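Local coordinates for hypothetical protein (Leishmania major, PDB 1R75), which is of unknown function but belongs to the DUF1935 family and folds as an all-beta domain of two antiparallel sheets, at residues K33-F38 with R44-E49; V68-D73 with M114-S119. All coordinates share one frame; numbering follows the deposited sequence.

Contact 1 of 2, residues K33-F38 with R44-E49; sequences KTYPMF and RIADTE
Tyr35 and Arg44 face each other across a beta hairpin, with strand 33-36 antiparallel to strand 42-47 at the edge of a five-stranded sheet. Four backbone bonds zip the two together. Tyr35 and Arg44 form one hydrogen-bonded pair: Tyr35 N to Arg44 O is 2.8 Å and Arg44 N to Tyr35 O is 2.9 Å. Lys33 and Ala46 form the other, with Ala46 N 2.8 Å from Lys33 O. Thr34 and Ile45 sit between them as a non-hydrogen-bonded pair, their side chains on the other face of the sheet from Tyr35 and Arg44.

The Arg44 side chain carries much of the contact. Its CB lies 3.9 Å from the sulfur SD of Met37, which comes in from the loop after the strand. CG is anti to the backbone N (chi1 176°), and the chain runs on extended before it bends about CG-CD (chi3 67°). This bend brings the guanidinium back over the Tyr35 ring. The two planes are only 11° apart, so the group lies flat on the ring in a cation-pi stack, Arg44 CZ being 4.1 Å from the ring centroid and closest to Tyr35 CD2. Arg44 NH2 is 3.5 Å from Tyr35 CG, above the ring face and offset toward the rim. NH1 reaches toward CE2. Arg44 also makes a cation-pi contact with Trp53 of the next strand, so the guanidinium has two aromatic partners. Ala46 lies on the same face as this stack. Its methyl comes to the edge of the tyrosine ring rather than over it, with Ala46 CB 4.1 Å from Tyr35 CE2.

Contact 2 of 2, residues V68-D73 with M114-S119; sequences VLFDYD and MFVEGS
Two facing sheets pack against each other here: strand 62-71 belongs to one and strand 112-117 to the other. Over the segments 68-71 and 114-117 the strand axes point within 5° of the same direction and approach to 10.7 Å. That spacing leaves the work to side chains, and all four that touch are buried.

Phe115 reaches across with its CE2-CZ side. Its CG is anti to the backbone N (chi1 -171°), which directs the ring toward Val68 and Phe70. The CG2 methyl of Val68 lies 3.8 Å from Phe115 CE2, at an oblique angle to the ring. Phe70 approaches with the far end of its ring. Its CZ is 3.9 Å from the same Phe115 CE2, which lies near the plane of the Phe70 ring. Val116 meets Phe70 from the opposite direction, its CG2 4.0 Å from Phe70 CZ. The tip of Phe70 thus meets both neighbours on the opposing strand.

Consecutive residues of one strand can both point inward because Phe115 and Val116 form a classic beta bulge opposite Trp53. Phe55 extends the aromatic packing with an edge-to-face contact to Phe115. Trp123 packs on Val68 and Phe70.

Beyond the apolar layer, one water joins the two segments. It donates to Asp73 O at 2.6 Å and is hydrogen-bonded to Ser119 OG at 2.9 Å. Apolar side chains packed between two antiparallel sheets are typical of the core of a beta sandwich.

Overall arrangement
Contact 1 and contact 2 come in series along the chain: the hairpin of 33-38 with 44-49 closes before 68-73 begins. Their centres are about 14 Å apart. Their nearest atoms are about 6 Å apart, so they do not touch. Both reach the five-stranded sheet, where strand 52-57 lies between strands 42-47 and 112-117. Contact 1 joins neighbouring strands at one edge of that sheet, near the surface. Contact 2 instead ties the sheet to the four-stranded one through strand 62-71. Arg44 of contact 1 also touches Trp123 of that second sheet, the residue that packs on Val68 and Phe70 of contact 2. All four segments belong to the DUF1935 domain.

Contact 1 of 2, residues K33-F38 with R44-E49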
loop_
_atom_site.group_PDB
_atom_site.type_symbol
_atom_site.label_atom_id
_atom_site.label_comp_id
_atom_site.label_asym_id
_atom_site.label_seq_id
_atom_site.Cartn_x
_atom_site.Cartn_y
_atom_site.Cartn_z
ATOM N N LYS A 33 6.714 8.588 8.996
ATOM C CA LYS A 33 6.663 9.362 7.762
ATOM C C LYS A 33 5.596 8.850 6.816
ATOM O O LYS A 33 5.374 7.624 6.689
ATOM C CB LYS A 33 8.005 9.297 7.048
ATOM C CG LYS A 33 8.330 10.531 6.186
ATOM C CD LYS A 33 9.225 11.623 6.868
ATOM C CE LYS A 33 8.767 13.068 6.537
ATOM N NZ LYS A 33 9.180 14.052 7.630
ATOM N N THR A 34 4.968 9.810 6.146
ATOM C CA THR A 34 3.921 9.562 5.184
ATOM C C THR A 34 4.385 10.126 3.838
ATOM O O THR A 34 4.917 11.236 3.788
ATOM C CB THR A 34 2.641 10.221 5.689
ATOM O OG1 THR A 34 2.227 9.571 6.920
ATOM C CG2 THR A 34 1.469 9.984 4.737
ATOM N N TYR A 35 4.267 9.347 2.772
ATOM C CA TYR A 35 4.719 9.744 1.430
ATOM C C TYR A 35 3.556 9.612 0.466
ATOM O O TYR A 35 2.999 8.493 0.342
ATOM C CB TYR A 35 5.835 8.813 0.977
ATOM C CG TYR A 35 7.051 8.738 1.889
ATOM C CD1 TYR A 35 8.202 9.499 1.638
ATOM C CD2 TYR A 35 7.076 7.900 2.961
ATOM C CE1 TYR A 35 9.350 9.383 2.463
ATOM C CE2 TYR A 35 8.192 7.786 3.775
ATOM C CZ TYR A 35 9.324 8.519 3.525
ATOM O OH TYR A 35 10.378 8.367 4.401
ATOM N N PRO A 36 3.107 10.703 -0.171
ATOM C CA PRO A 36 2.021 10.584 -1.147
ATOM C C PRO A 36 2.511 9.897 -2.409
ATOM O O PRO A 36 3.724 9.944 -2.739
ATOM C CB PRO A 36 1.597 12.062 -1.398
ATOM C CG PRO A 36 2.814 12.846 -1.132
ATOM C CD PRO A 36 3.571 12.108 -0.037
ATOM N N MET A 37 1.609 9.207 -3.099
ATOM C CA MET A 37 2.022 8.375 -4.247
ATOM C C MET A 37 1.246 8.311 -5.577
ATOM O O MET A 37 1.860 7.989 -6.657
ATOM C CB MET A 37 2.121 6.970 -3.792
ATOM C CG MET A 37 3.312 6.741 -3.003
ATOM S SD MET A 37 3.272 5.045 -2.721
ATOM C CE MET A 37 4.630 4.493 -3.423
ATOM N N PHE A 38 -0.039 8.530 -5.575
ATOM C CA PHE A 38 -0.827 8.175 -6.797
ATOM C C PHE A 38 -1.782 9.360 -7.056
ATOM O O PHE A 38 -2.994 9.336 -6.820
ATOM C CB PHE A 38 -1.508 6.799 -6.527
ATOM C CG PHE A 38 -2.396 6.260 -7.649
ATOM C CD1 PHE A 38 -1.845 5.675 -8.783
ATOM C CD2 PHE A 38 -3.768 6.295 -7.535
ATOM C CE1 PHE A 38 -2.652 5.113 -9.801
ATOM C CE2 PHE A 38 -4.579 5.801 -8.565
ATOM C CZ PHE A 38 -4.006 5.180 -9.692
ATOM N N ARG A 44 1.804 6.063 1.284
ATOM C CA ARG A 44 2.628 5.090 1.969
ATOM C C ARG A 44 2.976 5.605 3.344
ATOM O O ARG A 44 3.456 6.726 3.451
ATOM C CB ARG A 44 3.866 4.814 1.161
ATOM C CG ARG A 44 4.858 3.913 1.776
ATOM C CD ARG A 44 5.930 3.481 0.765
ATOM N NE ARG A 44 6.776 4.607 0.349
ATOM C CZ ARG A 44 7.855 4.968 0.926
ATOM N NH1 ARG A 44 8.288 4.323 2.004
ATOM N NH2 ARG A 44 8.550 5.999 0.396
ATOM N N ILE A 45 2.699 4.821 4.385
ATOM C CA ILE A 45 2.949 5.223 5.785
ATOM C C ILE A 45 4.065 4.317 6.212
ATOM O O ILE A 45 3.877 3.082 6.273
ATOM C CB ILE A 45 1.730 4.974 6.668
ATOM C CG1 ILE A 45 0.525 5.726 6.066
ATOM C CG2 ILE A 45 2.029 5.424 8.127
ATOM C CD1 ILE A 45 -0.738 5.025 6.318
ATOM N N ALA A 46 5.230 4.870 6.497
ATOM C CA ALA A 46 6.362 4.086 6.904
ATOM C C ALA A 46 6.585 4.273 8.381
ATOM O O ALA A 46 6.405 5.363 8.906
ATOM C CB ALA A 46 7.595 4.484 6.105
ATOM N N ASP A 47 6.876 3.203 9.089
ATOM C CA ASP A 47 7.145 3.320 10.517
ATOM C C ASP A 47 8.548 2.747 10.770
ATOM O O ASP A 47 8.777 1.538 10.625
ATOM C CB ASP A 47 6.039 2.650 11.331
ATOM C CG ASP A 47 6.232 2.817 12.848
ATOM O OD1 ASP A 47 7.398 2.674 13.322
ATOM O OD2 ASP A 47 5.283 3.103 13.643
ATOM N N THR A 48 9.530 3.630 11.065
ATOM C CA THR A 48 10.906 3.155 11.200
ATOM C C THR A 48 11.136 2.318 12.465
ATOM O O THR A 48 11.909 1.365 12.425
ATOM C CB THR A 48 11.949 4.305 11.208
ATOM O OG1 THR A 48 11.815 5.015 12.422
ATOM C CG2 THR A 48 11.703 5.338 10.158
ATOM N N GLU A 49 10.495 2.649 13.578
ATOM C CA GLU A 49 10.617 1.832 14.822
ATOM C C GLU A 49 10.028 0.445 14.642
ATOM O O GLU A 49 10.603 -0.574 15.077
ATOM C CB GLU A 49 9.981 2.556 16.050
ATOM C CG GLU A 49 9.734 1.715 17.333
ATOM C CD GLU A 49 10.615 2.085 18.561
ATOM O OE1 GLU A 49 11.863 2.214 18.422
ATOM O OE2 GLU A 49 10.063 2.233 19.697
#

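Contact 2 of 2, residues V68-D73 with M114-S119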
loop_
_atom_site.group_PDB
_atom_site.type_symbol
_atom_site.label_atom_id
_atom_site.label_comp_id
_atom_site.label_asym_id
_atom_site.label_seq_id
_atom_site.Cartn_x
_atom_site.Cartn_y
_atom_site.Cartn_z
ATOM N N VAL A 68 4.558 -3.981 -5.458
ATOM C CA VAL A 68 5.870 -3.468 -5.294
ATOM C C VAL A 68 6.837 -4.640 -5.418
ATOM O O VAL A 68 6.611 -5.705 -4.876
ATOM C CB VAL A 68 6.044 -2.807 -3.939
ATOM C CG1 VAL A 68 7.490 -2.392 -3.722
ATOM C CG2 VAL A 68 5.080 -1.589 -3.739
ATOM N N LEU A 69 7.907 -4.424 -6.133
ATOM C CA LEU A 69 8.953 -5.399 -6.321
ATOM C C LEU A 69 10.145 -4.981 -5.502
ATOM O O LEU A 69 10.647 -3.854 -5.667
ATOM C CB LEU A 69 9.427 -5.347 -7.747
ATOM C CG LEU A 69 8.688 -5.967 -8.845
ATOM C CD1 LEU A 69 9.061 -5.197 -10.185
ATOM C CD2 LEU A 69 9.051 -7.510 -8.864
ATOM N N PHE A 70 10.604 -5.875 -4.646
ATOM C CA PHE A 70 11.678 -5.686 -3.714
ATOM C C PHE A 70 12.893 -6.515 -4.146
ATOM O O PHE A 70 12.752 -7.632 -4.729
ATOM C CB PHE A 70 11.243 -6.058 -2.318
ATOM C CG PHE A 70 10.180 -5.229 -1.742
ATOM C CD1 PHE A 70 10.463 -4.100 -0.938
ATOM C CD2 PHE A 70 8.837 -5.678 -1.818
ATOM C CE1 PHE A 70 9.462 -3.376 -0.370
ATOM C CE2 PHE A 70 7.863 -4.963 -1.193
ATOM C CZ PHE A 70 8.149 -3.842 -0.472
ATOM N N ASP A 71 14.052 -5.900 -4.067
ATOM C CA ASP A 71 15.297 -6.553 -4.402
ATOM C C ASP A 71 15.626 -7.706 -3.427
ATOM O O ASP A 71 15.160 -7.774 -2.287
ATOM C CB ASP A 71 16.500 -5.595 -4.413
ATOM C CG ASP A 71 16.443 -4.569 -5.508
ATOM O OD1 ASP A 71 15.552 -4.646 -6.456
ATOM O OD2 ASP A 71 17.324 -3.656 -5.502
ATOM N N TYR A 72 16.490 -8.575 -3.949
ATOM C CA TYR A 72 16.757 -9.952 -3.477
ATOM C C TYR A 72 17.293 -9.878 -2.063
ATOM O O TYR A 72 17.076 -10.759 -1.255
ATOM C CB TYR A 72 17.802 -10.611 -4.452
ATOM C CG TYR A 72 19.253 -10.096 -4.204
ATOM C CD1 TYR A 72 20.164 -10.819 -3.429
ATOM C CD2 TYR A 72 19.684 -8.858 -4.723
ATOM C CE1 TYR A 72 21.467 -10.341 -3.183
ATOM C CE2 TYR A 72 20.980 -8.342 -4.444
ATOM C CZ TYR A 72 21.864 -9.099 -3.686
ATOM O OH TYR A 72 23.141 -8.621 -3.413
ATOM N N ASP A 73 17.948 -8.766 -1.721
ATOM C CA ASP A 73 18.519 -8.577 -0.393
ATOM C C ASP A 73 17.665 -7.936 0.694
ATOM O O ASP A 73 18.058 -7.808 1.855
ATOM C CB ASP A 73 19.916 -7.912 -0.467
ATOM C CG ASP A 73 19.890 -6.593 -1.157
ATOM O OD1 ASP A 73 18.892 -6.278 -1.884
ATOM O OD2 ASP A 73 20.854 -5.818 -0.999
ATOM N N MET A 114 -1.996 -2.780 6.084
ATOM C CA MET A 114 -0.609 -3.197 6.375
ATOM C C MET A 114 -0.064 -3.952 5.134
ATOM O O MET A 114 -0.764 -4.706 4.482
ATOM C CB MET A 114 -0.603 -4.129 7.611
ATOM C CG MET A 114 -1.049 -3.409 8.844
ATOM S SD MET A 114 0.204 -2.070 9.262
ATOM C CE MET A 114 -0.992 -1.142 9.427
ATOM N N PHE A 115 1.187 -3.676 4.809
ATOM C CA PHE A 115 1.799 -4.167 3.626
ATOM C C PHE A 115 2.945 -5.097 3.890
ATOM O O PHE A 115 2.880 -6.355 3.571
ATOM C CB PHE A 115 2.177 -2.948 2.799
ATOM C CG PHE A 115 2.637 -3.293 1.402
ATOM C CD1 PHE A 115 1.849 -4.063 0.591
ATOM C CD2 PHE A 115 3.888 -2.807 0.890
ATOM C CE1 PHE A 115 2.252 -4.362 -0.728
ATOM C CE2 PHE A 115 4.298 -3.179 -0.388
ATOM C CZ PHE A 115 3.451 -3.923 -1.193
ATOM N N VAL A 116 4.094 -4.577 4.399
ATOM C CA VAL A 116 5.274 -5.406 4.650
ATOM C C VAL A 116 5.966 -4.967 5.909
ATOM O O VAL A 116 5.812 -3.861 6.415
ATOM C CB VAL A 116 6.321 -5.380 3.488
ATOM C CG1 VAL A 116 5.742 -5.892 2.301
ATOM C CG2 VAL A 116 6.846 -3.962 3.257
ATOM N N GLU A 117 6.731 -5.851 6.451
ATOM C CA GLU A 117 7.529 -5.509 7.615
ATOM C C GLU A 117 8.892 -6.138 7.481
ATOM O O GLU A 117 9.025 -7.287 7.060
ATOM C CB GLU A 117 6.786 -6.079 8.842
ATOM C CG GLU A 117 7.476 -5.849 10.151
ATOM C CD GLU A 117 6.504 -5.887 11.368
ATOM O OE1 GLU A 117 5.354 -5.385 11.250
ATOM O OE2 GLU A 117 6.942 -6.394 12.429
ATOM N N GLY A 118 9.922 -5.371 7.823
ATOM C CA GLY A 118 11.273 -5.877 7.845
ATOM C C GLY A 118 12.225 -4.867 7.202
ATOM O O GLY A 118 11.964 -3.701 7.238
ATOM N N SER A 119 13.282 -5.340 6.589
ATOM C CA SER A 119 14.319 -4.466 6.073
ATOM C C SER A 119 14.242 -4.366 4.587
ATOM O O SER A 119 14.414 -5.320 3.876
ATOM C CB SER A 119 15.692 -4.879 6.602
ATOM O OG SER A 119 16.037 -6.182 6.183
HETATM O O HOH W 1 18.045 -6.555 4.111
#